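PDB 6DRS: dihydrofolate reductase, putative from Aspergillus flavus, which probably catalyses the NADPH-dependent reduction of dihydrofolate to tetrahydrofolate and is held here with NADP and an antifolate inhibitor. Local coordinates for residues 47-52 with 78-83; 65-70 with 74-79; 42-47 with 154-159; 55-60 with 124-129. All coordinates share one frame; numbering follows the deposited sequence.

How the interactions relate
The four contacts lie around the mixed sheet typical of dihydrofolate reductase. Interactions 1 and 4 are neighbours, their centres about 5 Å apart, and use the adjacent strands 57-63, 81-85 and 128-132. Interaction 3 shares Val47 and helix 38-49 with interaction 1, about 9 Å away between centres, and sits near the middle of the chain. Interaction 2 shares Gly78 and Lys79 with interaction 1, their centres about 12 Å apart. Along the chain, interactions 1 and 4 alternate their segments, while interactions 1, 2 and 4 all fall inside the loop closed by interaction 3. Interactions 1, 2 and 3 contribute to the inhibitor pocket, and interactions 2 and 3 also reach NADP.

Interaction 1: residues 47-52 with 78-83. With SO4 (sulfate ion), chain D; SO4 (sulfate ion), chain E.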
# COMPACT_ATOMS: atom_id res chain seq x y z
N VAL A 47 -8.44 -3.35 -0.50
CA VAL A 47 -7.59 -4.27 0.20
C VAL A 47 -7.03 -3.66 1.49
O VAL A 47 -7.00 -4.34 2.51
CB VAL A 47 -6.51 -4.82 -0.74
CG1 VAL A 47 -5.44 -5.61 0.01
CG2 VAL A 47 -7.21 -5.67 -1.81
N THR A 48 -6.57 -2.41 1.46
CA THR A 48 -5.88 -1.87 2.66
C THR A 48 -6.92 -1.51 3.73
O THR A 48 -6.58 -1.43 4.91
CB THR A 48 -5.04 -0.64 2.33
OG1 THR A 48 -5.90 0.30 1.67
CG2 THR A 48 -3.81 -0.95 1.51
N THR A 49 -8.16 -1.29 3.34
CA THR A 49 -9.24 -0.90 4.26
C THR A 49 -9.88 -2.13 4.92
O THR A 49 -10.16 -2.11 6.13
CB THR A 49 -10.30 -0.06 3.55
OG1 THR A 49 -9.59 0.99 2.88
CG2 THR A 49 -11.29 0.54 4.52
N ARG A 50 -10.06 -3.19 4.15
CA ARG A 50 -10.85 -4.37 4.53
C ARG A 50 -10.33 -5.02 5.82
O ARG A 50 -9.25 -5.65 5.81
CB ARG A 50 -10.76 -5.37 3.37
CG ARG A 50 -11.64 -6.59 3.56
CD ARG A 50 -11.64 -7.60 2.42
NE ARG A 50 -12.38 -7.02 1.30
CZ ARG A 50 -11.86 -6.73 0.11
NH1 ARG A 50 -12.62 -6.13 -0.80
NH2 ARG A 50 -10.61 -7.03 -0.18
N PRO A 51 -11.10 -4.95 6.93
CA PRO A 51 -10.74 -5.55 8.23
C PRO A 51 -10.77 -7.09 8.14
O PRO A 51 -11.62 -7.66 7.46
CB PRO A 51 -11.86 -5.12 9.19
CG PRO A 51 -12.46 -3.92 8.52
CD PRO A 51 -12.42 -4.31 7.06
N PRO A 52 -9.81 -7.76 8.81
CA PRO A 52 -9.75 -9.22 8.80
C PRO A 52 -10.81 -9.82 9.74
O PRO A 52 -11.05 -11.03 9.68
CB PRO A 52 -8.34 -9.56 9.31
CG PRO A 52 -7.99 -8.38 10.21
CD PRO A 52 -8.68 -7.19 9.56
N GLY A 78 -8.50 7.76 4.55
CA GLY A 78 -9.59 7.42 5.45
C GLY A 78 -9.77 5.92 5.67
O GLY A 78 -9.48 5.07 4.80
N LYS A 79 -10.24 5.62 6.89
CA LYS A 79 -10.73 4.31 7.25
C LYS A 79 -9.56 3.36 7.48
O LYS A 79 -9.78 2.14 7.54
CB LYS A 79 -11.70 3.73 6.22
CG LYS A 79 -13.04 4.43 6.18
CD LYS A 79 -13.94 3.97 5.09
CE LYS A 79 -15.14 4.89 5.00
NZ LYS A 79 -16.32 4.13 4.51
N ARG A 80 -8.37 3.92 7.64
CA ARG A 80 -7.23 3.12 8.04
C ARG A 80 -6.42 3.89 9.09
O ARG A 80 -6.60 5.09 9.28
CB ARG A 80 -6.37 2.82 6.81
CG ARG A 80 -6.89 1.68 5.94
CD ARG A 80 -6.59 1.96 4.48
NE ARG A 80 -7.35 3.09 3.95
CZ ARG A 80 -7.29 3.54 2.69
NH1 ARG A 80 -6.56 2.92 1.77
NH2 ARG A 80 -7.98 4.62 2.36
N ILE A 81 -5.53 3.21 9.76
CA ILE A 81 -4.54 3.87 10.61
C ILE A 81 -3.31 4.17 9.72
O ILE A 81 -2.73 3.25 9.14
CB ILE A 81 -4.17 2.92 11.77
CG1 ILE A 81 -5.38 2.64 12.66
CG2 ILE A 81 -2.98 3.46 12.56
CD1 ILE A 81 -5.32 1.32 13.40
N ASN A 82 -2.97 5.44 9.56
CA ASN A 82 -1.86 5.83 8.75
C ASN A 82 -0.65 5.97 9.66
O ASN A 82 -0.73 6.64 10.70
CB ASN A 82 -2.15 7.13 8.02
CG ASN A 82 -3.26 7.02 7.00
OD1 ASN A 82 -3.01 7.20 5.81
ND2 ASN A 82 -4.49 6.78 7.44
N VAL A 83 0.44 5.29 9.33
CA VAL A 83 1.62 5.35 10.19
C VAL A 83 2.79 5.90 9.37
O VAL A 83 3.28 5.22 8.47
CB VAL A 83 1.96 3.99 10.83
CG1 VAL A 83 3.12 4.14 11.81
CG2 VAL A 83 0.75 3.37 11.51
S SO4 D . -15.74 -6.46 1.22
O1 SO4 D . -15.61 -7.93 1.11
O2 SO4 D . -17.13 -6.07 1.54
O3 SO4 D . -15.41 -5.83 -0.09
O4 SO4 D . -14.80 -5.99 2.27
S SO4 E . -12.35 8.29 2.98
O1 SO4 E . -12.71 7.87 1.60
O2 SO4 E . -12.49 7.13 3.89
O3 SO4 E . -13.25 9.38 3.44
O4 SO4 E . -10.95 8.76 2.98
O HOH W 1 -9.15 -0.65 7.97
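Arg80 reaches across to the last turn of helix 38-49 and donates from NH1 to Thr48 OG1 (2.7 Å, N-H...O 143°), the oxygen standing 22° out of the guanidinium plane. Thr49 comes in over a face of the same group, with OG1 3.2 Å above its plane and set toward the rim. That hydroxyl makes no hydrogen bond to the arginine; its bond is with Ala45 O, one turn back in the helix. The methyl of Thr49 turns instead to Lys79, where CG2 meets CB at 3.6 Å. Beside this touch a water donates to both Thr49 O (2.6 Å) and Lys79 O (2.9 Å), bridging the two backbones. The contact thus ties the end of a helix to the loop leading into strand 81-85 of the central sheet. In related dihydrofolate reductases the arginine in the equivalent position receives the glutamate carboxylate of folate; here its NH1 makes a weak hydrogen bond to the inhibitor's nitrile nitrogen, N21. Bends at chi2 and chi3 fold the Arg80 chain so that its NE-NH2 side faces back to Gly78. Both nitrogens grip Gly78 O, NE at 3.0 Å and NH2 at 2.9 Å, so that the guanidinium edge is clamped on one oxygen and its rotation fixed. Thr48 OG1 is set in turn by the helix carbonyls of Phe44 and Ala45, which share its one hydroxyl proton. Beyond the helix end, Arg50 binds a sulfate, probably from the crystallisation liquor, through NE and NH1, and also pairs with Glu225.

Interaction 2: residues 65-70 with 74-79; sequences KTYDSV and LRPLGK. With NAP (NADP nicotinamide-adenine-dinucleotide phosphate), chain H; SO4 (sulfate ion), chain E.
Val70 and Arg75 bring their CA atoms to 6.4 Å where the chain, leaving helix 64-69, doubles back toward strand 81-85, with a cis peptide joining Arg75 to Pro76. Arg75 runs extended from CG to NE toward the C-terminal end of the helix, and its NH1 donates to Val70 O at 2.6 Å. The donor lies nearly along the C=O axis, and the oxygen meets the guanidinium edge close to its plane. CD passes over a face of the Tyr67 ring in a CH-pi contact, 3.8 Å from the centroid and 20° off the normal. Tyr67 has CG opposite its backbone N (chi1 -179°), which turns one ring face to the arginine; ring and guanidinium planes stand 50° apart. A cis Arg-Pro bond is also found in this helix-to-strand link in vertebrate dihydrofolate reductases, and the helix start holds cofactor: Thr66 OG1 donates to O1A of NADP at 2.5 Å. Pro76 lies beside Tyr67, CG 3.7 Å from OH. Val70 CG1 touches Leu77 CD2 at 3.8 Å, Leu77 itself lining the inhibitor pocket. Asp68 OD1 sits over the guanidinium face of Arg75, 4.3 Å from NH2, too distant and too far out of plane for a salt bridge, so only the charges attract; Asp68 pairs with Arg95 and Arg64, whereas Arg75 NH2 pairs with Glu99, which also bonds Tyr67 OH.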
# COMPACT_ATOMS: atom_id res chain seq x y z
N LYS A 65 7.84 10.35 2.47
CA LYS A 65 7.70 10.85 1.10
C LYS A 65 6.43 10.26 0.47
O LYS A 65 5.71 10.96 -0.28
CB LYS A 65 8.95 10.55 0.28
CG LYS A 65 10.07 11.56 0.46
CD LYS A 65 11.41 11.02 0.01
CE LYS A 65 12.49 12.06 -0.15
NZ LYS A 65 13.82 11.44 0.09
N THR A 66 6.13 9.00 0.78
CA THR A 66 4.90 8.38 0.29
C THR A 66 3.70 9.07 0.93
O THR A 66 2.72 9.38 0.24
CB THR A 66 4.90 6.87 0.54
OG1 THR A 66 5.99 6.30 -0.19
CG2 THR A 66 3.60 6.23 0.10
N TYR A 67 3.78 9.35 2.23
CA TYR A 67 2.71 10.18 2.82
C TYR A 67 2.51 11.45 1.99
O TYR A 67 1.39 11.77 1.61
CB TYR A 67 2.98 10.50 4.29
CG TYR A 67 1.88 11.32 4.91
CD1 TYR A 67 0.69 10.73 5.34
CD2 TYR A 67 2.02 12.69 5.10
CE1 TYR A 67 -0.32 11.48 5.93
CE2 TYR A 67 1.01 13.46 5.66
CZ TYR A 67 -0.16 12.85 6.10
OH TYR A 67 -1.14 13.59 6.68
N ASP A 68 3.60 12.15 1.68
CA ASP A 68 3.54 13.44 0.96
C ASP A 68 3.00 13.25 -0.46
O ASP A 68 2.36 14.13 -0.99
CB ASP A 68 4.88 14.16 0.99
CG ASP A 68 5.21 14.78 2.33
OD1 ASP A 68 4.28 14.86 3.17
OD2 ASP A 68 6.38 15.17 2.55
N SER A 69 3.24 12.08 -1.05
CA SER A 69 2.82 11.79 -2.42
C SER A 69 1.29 11.76 -2.55
O SER A 69 0.79 11.98 -3.66
CB SER A 69 3.39 10.51 -2.93
OG SER A 69 2.75 9.39 -2.35
N VAL A 70 0.57 11.50 -1.46
CA VAL A 70 -0.89 11.56 -1.50
C VAL A 70 -1.30 13.03 -1.46
O VAL A 70 -0.79 13.76 -0.63
CB VAL A 70 -1.53 10.83 -0.31
CG1 VAL A 70 -3.02 10.61 -0.54
CG2 VAL A 70 -0.84 9.51 -0.00
N LEU A 74 -6.82 14.43 0.48
CA LEU A 74 -7.15 13.04 0.63
C LEU A 74 -6.38 12.45 1.81
O LEU A 74 -6.57 11.30 2.17
CB LEU A 74 -6.80 12.28 -0.67
CG LEU A 74 -7.70 12.53 -1.88
CD1 LEU A 74 -7.75 11.29 -2.76
CD2 LEU A 74 -9.12 12.95 -1.49
N ARG A 75 -5.54 13.20 2.48
CA ARG A 75 -4.76 12.51 3.49
C ARG A 75 -4.98 13.14 4.88
O ARG A 75 -5.41 14.30 4.96
CB ARG A 75 -3.30 12.43 3.05
CG ARG A 75 -2.45 13.60 3.54
CD ARG A 75 -1.15 13.70 2.78
NE ARG A 75 -0.61 15.00 3.13
CZ ARG A 75 0.09 15.79 2.32
NH1 ARG A 75 0.27 15.45 1.06
NH2 ARG A 75 0.58 16.93 2.78
N PRO A 76 -4.71 12.41 5.98
CA PRO A 76 -4.37 10.96 5.99
C PRO A 76 -5.51 10.12 5.39
O PRO A 76 -6.66 10.54 5.40
CB PRO A 76 -4.14 10.61 7.47
CG PRO A 76 -4.05 11.95 8.18
CD PRO A 76 -4.94 12.85 7.35
N LEU A 77 -5.18 8.98 4.80
CA LEU A 77 -6.16 8.22 4.00
C LEU A 77 -7.23 7.61 4.92
O LEU A 77 -6.91 7.02 5.97
CB LEU A 77 -5.37 7.15 3.24
CG LEU A 77 -4.59 7.65 2.01
CD1 LEU A 77 -3.73 6.53 1.46
CD2 LEU A 77 -5.56 8.13 0.93
N GLY A 78 -8.50 7.76 4.55
CA GLY A 78 -9.59 7.42 5.45
C GLY A 78 -9.77 5.92 5.67
O GLY A 78 -9.48 5.07 4.80
N LYS A 79 -10.24 5.62 6.89
CA LYS A 79 -10.73 4.31 7.25
C LYS A 79 -9.56 3.36 7.48
O LYS A 79 -9.78 2.14 7.54
CB LYS A 79 -11.70 3.73 6.22
CG LYS A 79 -13.04 4.43 6.18
CD LYS A 79 -13.94 3.97 5.09
CE LYS A 79 -15.14 4.89 5.00
NZ LYS A 79 -16.32 4.13 4.51
PA NAP H . 9.75 6.60 1.10
O1A NAP H . 8.27 6.70 0.85
O2A NAP H . 10.54 5.38 1.43
O5B NAP H . 10.14 7.74 2.18
C5B NAP H . 11.49 8.15 2.47
C4B NAP H . 11.40 8.94 3.76
O4B NAP H . 10.97 8.06 4.81
C3B NAP H . 12.72 9.50 4.26
O3B NAP H . 12.99 10.77 3.64
C2B NAP H . 12.47 9.62 5.75
O2B NAP H . 11.57 10.70 6.00
C1B NAP H . 11.62 8.40 6.05
N9A NAP H . 12.45 7.27 6.43
C8A NAP H . 12.89 6.39 5.51
N7A NAP H . 13.63 5.44 6.12
C5A NAP H . 13.66 5.70 7.44
C6A NAP H . 14.28 5.07 8.63
N6A NAP H . 14.98 3.94 8.44
N1A NAP H . 14.11 5.61 9.86
C2A NAP H . 13.38 6.73 9.98
N3A NAP H . 12.78 7.36 8.93
C4A NAP H . 12.88 6.92 7.65
O3 NAP H . 10.42 7.39 -0.18
PN NAP H . 10.99 6.78 -1.58
O1N NAP H . 11.71 5.51 -1.38
O2N NAP H . 11.69 7.99 -2.17
O5D NAP H . 9.65 6.53 -2.41
C5D NAP H . 8.76 7.58 -2.68
C4D NAP H . 8.41 7.34 -4.14
O4D NAP H . 7.94 5.99 -4.26
C3D NAP H . 7.34 8.24 -4.71
O3D NAP H . 7.69 8.47 -6.10
C2D NAP H . 6.11 7.39 -4.60
O2D NAP H . 5.16 7.78 -5.56
C1D NAP H . 6.64 6.00 -4.86
N1N NAP H . 5.77 4.94 -4.29
C2N NAP H . 5.23 4.05 -5.15
C3N NAP H . 4.37 3.03 -4.70
C7N NAP H . 3.78 2.02 -5.69
O7N NAP H . 3.12 1.06 -5.30
N7N NAP H . 4.00 2.23 -7.00
C4N NAP H . 4.06 2.98 -3.32
C5N NAP H . 4.63 3.92 -2.47
C6N NAP H . 5.48 4.91 -2.98
P2B NAP H . 12.11 12.15 6.43
O1X NAP H . 12.84 12.70 5.22
O2X NAP H . 10.83 12.94 6.60
O3X NAP H . 12.99 11.74 7.58
S SO4 E . -12.35 8.29 2.98
O1 SO4 E . -12.71 7.87 1.60
O2 SO4 E . -12.49 7.13 3.89
O3 SO4 E . -13.25 9.38 3.44
O4 SO4 E . -10.95 8.76 2.98

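Interaction 3: residues 42-47 with 154-159; sequences SFFARV and FVIGGA. With H8A (3-{[(3R)-7,9-diamino-3-methyl-2,3-dihydrofuro[2,3-f]quinazolin-4-yl]oxy}benzonitrile), chain G.
Phe44 swings its ring toward Ile156 by placing CG opposite the backbone N (chi1 170°), while Ile156, with CG1 wedged between its own N and carbonyl carbon (chi1 71°), leaves CG2 to meet the ring edge. The closest approach is CE1 of Phe44 to CG2 of Ile156, 3.9 Å. One turn on, Val47 CG1 touches CZ of Phe154 at 3.9 Å, the two side chains crossing at about a right angle, and the same CZ stands 3.5 Å from Val47 O. The inhibitor fills the cleft bordered by the first pair. Its fused ring lies over a face of Phe44, with C5 3.4 Å above the ring plane, and its nitrile N21 comes to the ring's edge. Amino nitrogen N12 gives a weak hydrogen bond to Ile156 O (3.3 Å), and Asp40 and Ile10 O also bond the ligand. After Ile156 comes the cis Gly157-Gly158 peptide characteristic of dihydrofolate reductases, from which Gly158 N donates to NADP. Strand 150-157 runs between strands 7-17 and 57-63, both parallel to it; Ile10 and Met60 from these neighbours press on Phe44 and Ile156 where helix 38-49 packs against the sheet.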
# COMPACT_ATOMS: atom_id res chain seq x y z
N SER A 42 -8.58 1.43 -6.77
CA SER A 42 -9.70 0.89 -6.02
C SER A 42 -9.29 -0.43 -5.33
O SER A 42 -9.70 -0.71 -4.18
CB SER A 42 -10.94 0.79 -6.89
OG SER A 42 -10.79 -0.22 -7.87
N PHE A 43 -8.45 -1.21 -6.01
CA PHE A 43 -7.94 -2.43 -5.47
C PHE A 43 -7.11 -2.12 -4.22
O PHE A 43 -7.25 -2.78 -3.18
CB PHE A 43 -7.15 -3.24 -6.51
CG PHE A 43 -6.40 -4.43 -5.94
CD1 PHE A 43 -7.02 -5.67 -5.80
CD2 PHE A 43 -5.06 -4.33 -5.57
CE1 PHE A 43 -6.33 -6.77 -5.30
CE2 PHE A 43 -4.37 -5.42 -5.05
CZ PHE A 43 -5.01 -6.64 -4.92
N PHE A 44 -6.24 -1.13 -4.33
CA PHE A 44 -5.39 -0.75 -3.20
C PHE A 44 -6.28 -0.30 -2.03
O PHE A 44 -6.00 -0.63 -0.90
CB PHE A 44 -4.41 0.36 -3.58
CG PHE A 44 -3.69 0.96 -2.39
CD1 PHE A 44 -2.53 0.38 -1.88
CD2 PHE A 44 -4.16 2.14 -1.80
CE1 PHE A 44 -1.86 0.95 -0.80
CE2 PHE A 44 -3.49 2.69 -0.71
CZ PHE A 44 -2.35 2.10 -0.21
N ALA A 45 -7.32 0.47 -2.35
CA ALA A 45 -8.19 1.07 -1.35
C ALA A 45 -8.96 -0.05 -0.63
O ALA A 45 -8.90 -0.14 0.61
CB ALA A 45 -9.10 2.10 -1.98
N ARG A 46 -9.62 -0.92 -1.39
CA ARG A 46 -10.45 -2.00 -0.81
C ARG A 46 -9.59 -2.93 0.04
O ARG A 46 -9.96 -3.26 1.14
CB ARG A 46 -11.17 -2.84 -1.87
CG ARG A 46 -12.20 -2.06 -2.66
CD ARG A 46 -12.98 -3.09 -3.47
NE ARG A 46 -12.10 -3.88 -4.32
CZ ARG A 46 -11.67 -3.53 -5.53
NH1 ARG A 46 -12.12 -2.43 -6.12
NH2 ARG A 46 -10.80 -4.29 -6.16
N VAL A 47 -8.44 -3.35 -0.50
CA VAL A 47 -7.59 -4.27 0.20
C VAL A 47 -7.03 -3.66 1.49
O VAL A 47 -7.00 -4.34 2.51
CB VAL A 47 -6.51 -4.82 -0.74
CG1 VAL A 47 -5.44 -5.61 0.01
CG2 VAL A 47 -7.21 -5.67 -1.81
N PHE A 154 -0.18 -3.40 6.66
CA PHE A 154 0.37 -3.31 5.33
C PHE A 154 1.55 -2.34 5.34
O PHE A 154 1.46 -1.28 5.98
CB PHE A 154 -0.66 -2.71 4.37
CG PHE A 154 -1.78 -3.67 4.07
CD1 PHE A 154 -1.63 -4.64 3.09
CD2 PHE A 154 -2.95 -3.65 4.83
CE1 PHE A 154 -2.65 -5.55 2.85
CE2 PHE A 154 -3.97 -4.55 4.56
CZ PHE A 154 -3.82 -5.50 3.57
N VAL A 155 2.62 -2.70 4.65
CA VAL A 155 3.68 -1.73 4.33
C VAL A 155 3.42 -1.20 2.92
O VAL A 155 3.49 -1.97 1.97
CB VAL A 155 5.06 -2.39 4.42
CG1 VAL A 155 6.16 -1.48 3.87
CG2 VAL A 155 5.36 -2.82 5.84
N ILE A 156 3.07 0.09 2.81
CA ILE A 156 2.59 0.64 1.54
C ILE A 156 3.69 1.44 0.81
O ILE A 156 3.36 2.10 -0.20
CB ILE A 156 1.28 1.45 1.70
CG1 ILE A 156 1.49 2.79 2.43
CG2 ILE A 156 0.26 0.57 2.41
CD1 ILE A 156 0.45 3.83 2.12
N GLY A 157 4.95 1.36 1.25
CA GLY A 157 6.01 2.09 0.55
C GLY A 157 6.56 3.31 1.29
O GLY A 157 6.14 3.63 2.42
N GLY A 158 7.51 4.01 0.66
CA GLY A 158 8.03 3.63 -0.66
C GLY A 158 9.29 2.77 -0.58
O GLY A 158 9.41 1.91 0.29
N ALA A 159 10.22 2.99 -1.50
CA ALA A 159 11.40 2.11 -1.66
C ALA A 159 12.18 2.00 -0.36
O ALA A 159 12.57 0.91 -0.01
CB ALA A 159 12.27 2.59 -2.80
C2 H8A G . -1.36 4.41 -4.56
C3 H8A G . -1.65 3.24 -5.26
C4 H8A G . -1.06 2.02 -4.87
C5 H8A G . -0.14 1.97 -3.80
C6 H8A G . 0.11 3.18 -3.10
C7 H8A G . -0.47 4.35 -3.50
C8 H8A G . 0.40 0.76 -3.44
O1 H8A G . -1.92 5.60 -4.91
C10 H8A G . -0.78 -0.31 -5.15
C14 H8A G . -2.97 6.19 -4.22
C15 H8A G . -3.21 7.57 -4.41
C16 H8A G . -4.27 8.19 -3.73
C17 H8A G . -5.09 7.43 -2.87
C18 H8A G . -4.89 6.05 -2.67
N9 H8A G . 0.08 -0.36 -4.13
N11 H8A G . -1.33 0.86 -5.54
N12 H8A G . 1.31 0.69 -2.30
N13 H8A G . -1.15 -1.50 -5.92
C19 H8A G . -3.81 5.45 -3.35
C20 H8A G . -5.68 5.35 -1.84
N21 H8A G . -6.36 4.75 -1.06
C22 H8A G . -0.03 5.46 -2.66
C23 H8A G . 1.07 4.79 -1.84
O24 H8A G . 0.94 3.37 -2.02
C25 H8A G . -1.11 5.74 -1.64

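Interaction 4: residues 55-60 with 124-129. With SO4 (sulfate ion), chain F.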
# COMPACT_ATOMS: atom_id res chain seq x y z
N GLY A 55 -14.85 -5.13 13.93
CA GLY A 55 -14.36 -4.24 14.98
C GLY A 55 -12.85 -4.03 14.94
O GLY A 55 -12.29 -3.70 15.97
N THR A 56 -12.18 -4.24 13.80
CA THR A 56 -10.75 -3.94 13.71
C THR A 56 -10.50 -2.92 12.60
O THR A 56 -11.34 -2.69 11.73
CB THR A 56 -9.89 -5.19 13.52
OG1 THR A 56 -10.35 -5.79 12.30
CG2 THR A 56 -10.04 -6.17 14.66
N THR A 57 -9.33 -2.28 12.67
CA THR A 57 -8.92 -1.29 11.67
C THR A 57 -7.52 -1.66 11.18
O THR A 57 -6.66 -1.97 12.00
CB THR A 57 -9.00 0.14 12.21
OG1 THR A 57 -10.37 0.44 12.46
CG2 THR A 57 -8.45 1.13 11.20
N ASN A 58 -7.32 -1.67 9.85
CA ASN A 58 -5.98 -1.96 9.31
C ASN A 58 -5.11 -0.72 9.45
O ASN A 58 -5.65 0.42 9.43
CB ASN A 58 -6.03 -2.37 7.84
CG ASN A 58 -6.88 -3.60 7.61
OD1 ASN A 58 -7.18 -4.33 8.56
ND2 ASN A 58 -7.29 -3.81 6.37
N ALA A 59 -3.80 -0.97 9.62
CA ALA A 59 -2.77 0.08 9.59
C ALA A 59 -1.99 -0.02 8.26
O ALA A 59 -1.70 -1.14 7.76
CB ALA A 59 -1.82 -0.09 10.76
N MET A 60 -1.64 1.14 7.70
CA MET A 60 -0.67 1.23 6.58
C MET A 60 0.62 1.90 7.07
O MET A 60 0.58 3.01 7.58
CB MET A 60 -1.26 2.02 5.42
CG MET A 60 -2.45 1.33 4.83
SD MET A 60 -3.11 2.34 3.54
CE MET A 60 -3.47 3.86 4.43
N GLY A 124 -17.76 0.63 11.17
CA GLY A 124 -16.71 0.58 10.18
C GLY A 124 -15.38 0.90 10.81
O GLY A 124 -15.31 1.33 11.98
N PRO A 125 -14.30 0.68 10.07
CA PRO A 125 -12.94 0.92 10.60
C PRO A 125 -12.69 2.41 10.84
O PRO A 125 -13.34 3.25 10.21
CB PRO A 125 -11.98 0.34 9.55
CG PRO A 125 -12.81 0.21 8.30
CD PRO A 125 -14.26 0.10 8.72
N ILE A 126 -11.78 2.75 11.74
CA ILE A 126 -11.65 4.16 12.11
C ILE A 126 -10.50 4.80 11.31
O ILE A 126 -9.74 4.10 10.64
CB ILE A 126 -11.54 4.35 13.63
CG1 ILE A 126 -10.39 3.56 14.26
CG2 ILE A 126 -12.87 4.00 14.29
CD1 ILE A 126 -9.05 4.18 14.07
N THR A 127 -10.41 6.12 11.32
CA THR A 127 -9.32 6.83 10.63
C THR A 127 -8.39 7.43 11.68
O THR A 127 -8.86 8.15 12.58
CB THR A 127 -9.90 7.98 9.80
OG1 THR A 127 -10.90 7.44 8.94
CG2 THR A 127 -8.85 8.73 9.02
N ASP A 128 -7.10 7.13 11.57
CA ASP A 128 -6.12 7.72 12.45
C ASP A 128 -4.81 7.98 11.67
O ASP A 128 -4.57 7.36 10.62
CB ASP A 128 -5.84 6.82 13.64
CG ASP A 128 -5.19 7.54 14.82
OD1 ASP A 128 -5.29 8.79 14.89
OD2 ASP A 128 -4.56 6.86 15.64
N ALA A 129 -3.94 8.84 12.22
CA ALA A 129 -2.58 9.02 11.72
C ALA A 129 -1.64 9.18 12.90
O ALA A 129 -1.93 9.94 13.81
CB ALA A 129 -2.51 10.20 10.81
S SO4 F . -11.09 -0.42 16.05
O1 SO4 F . -12.37 -0.10 15.37
O2 SO4 F . -10.23 -1.08 15.05
O3 SO4 F . -10.39 0.80 16.54
O4 SO4 F . -11.31 -1.30 17.22
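Thr57, Pro125 and Ile126 carry this contact, and the hydroxyl of Thr57 is its centre. Ile126 N donates to Thr57 OG1 at 2.8 Å, nearly straight at 160°, and the same oxygen donates to O2 of a sulfate at 3.0 Å, so one hydroxyl serves as acceptor and donor at once. The torsion about CA-CB (chi1 -66°) sets OG1 beside the backbone N and puts CG2 anti to that N, yet both branches face Ile126: the methyl lies 3.3 Å from Ile126 O. Pro125 lies against the hydroxyl with CA and CB, 3.2 and 3.3 Å from Thr57 OG1, and CB also meets Thr56 O. The backbones are close here, the CA atoms of Thr57 and Pro125 lying 4.7 Å apart. The two segments lead into strands 57-63 and 128-132, which flank strand 81-85 on opposite sides, all three parallel; helix 89-116 makes the beta-alpha-beta crossover from 81-85 to 128-132. The contact therefore joins the entrances of two strands that are not sheet partners, across the mouth of the one between them. Ile126 lays CG1 3.6 Å from both Thr57 OG1 and sulfate O3, and its side chain rests on Phe146 of helix 135-146. The sulfate probably comes from the crystallisation liquor. Farther along, Thr127 OG1 bonds Lys79 N, and the backbone of Asp128 pairs with Arg80 and Asn82 as the sheet begins.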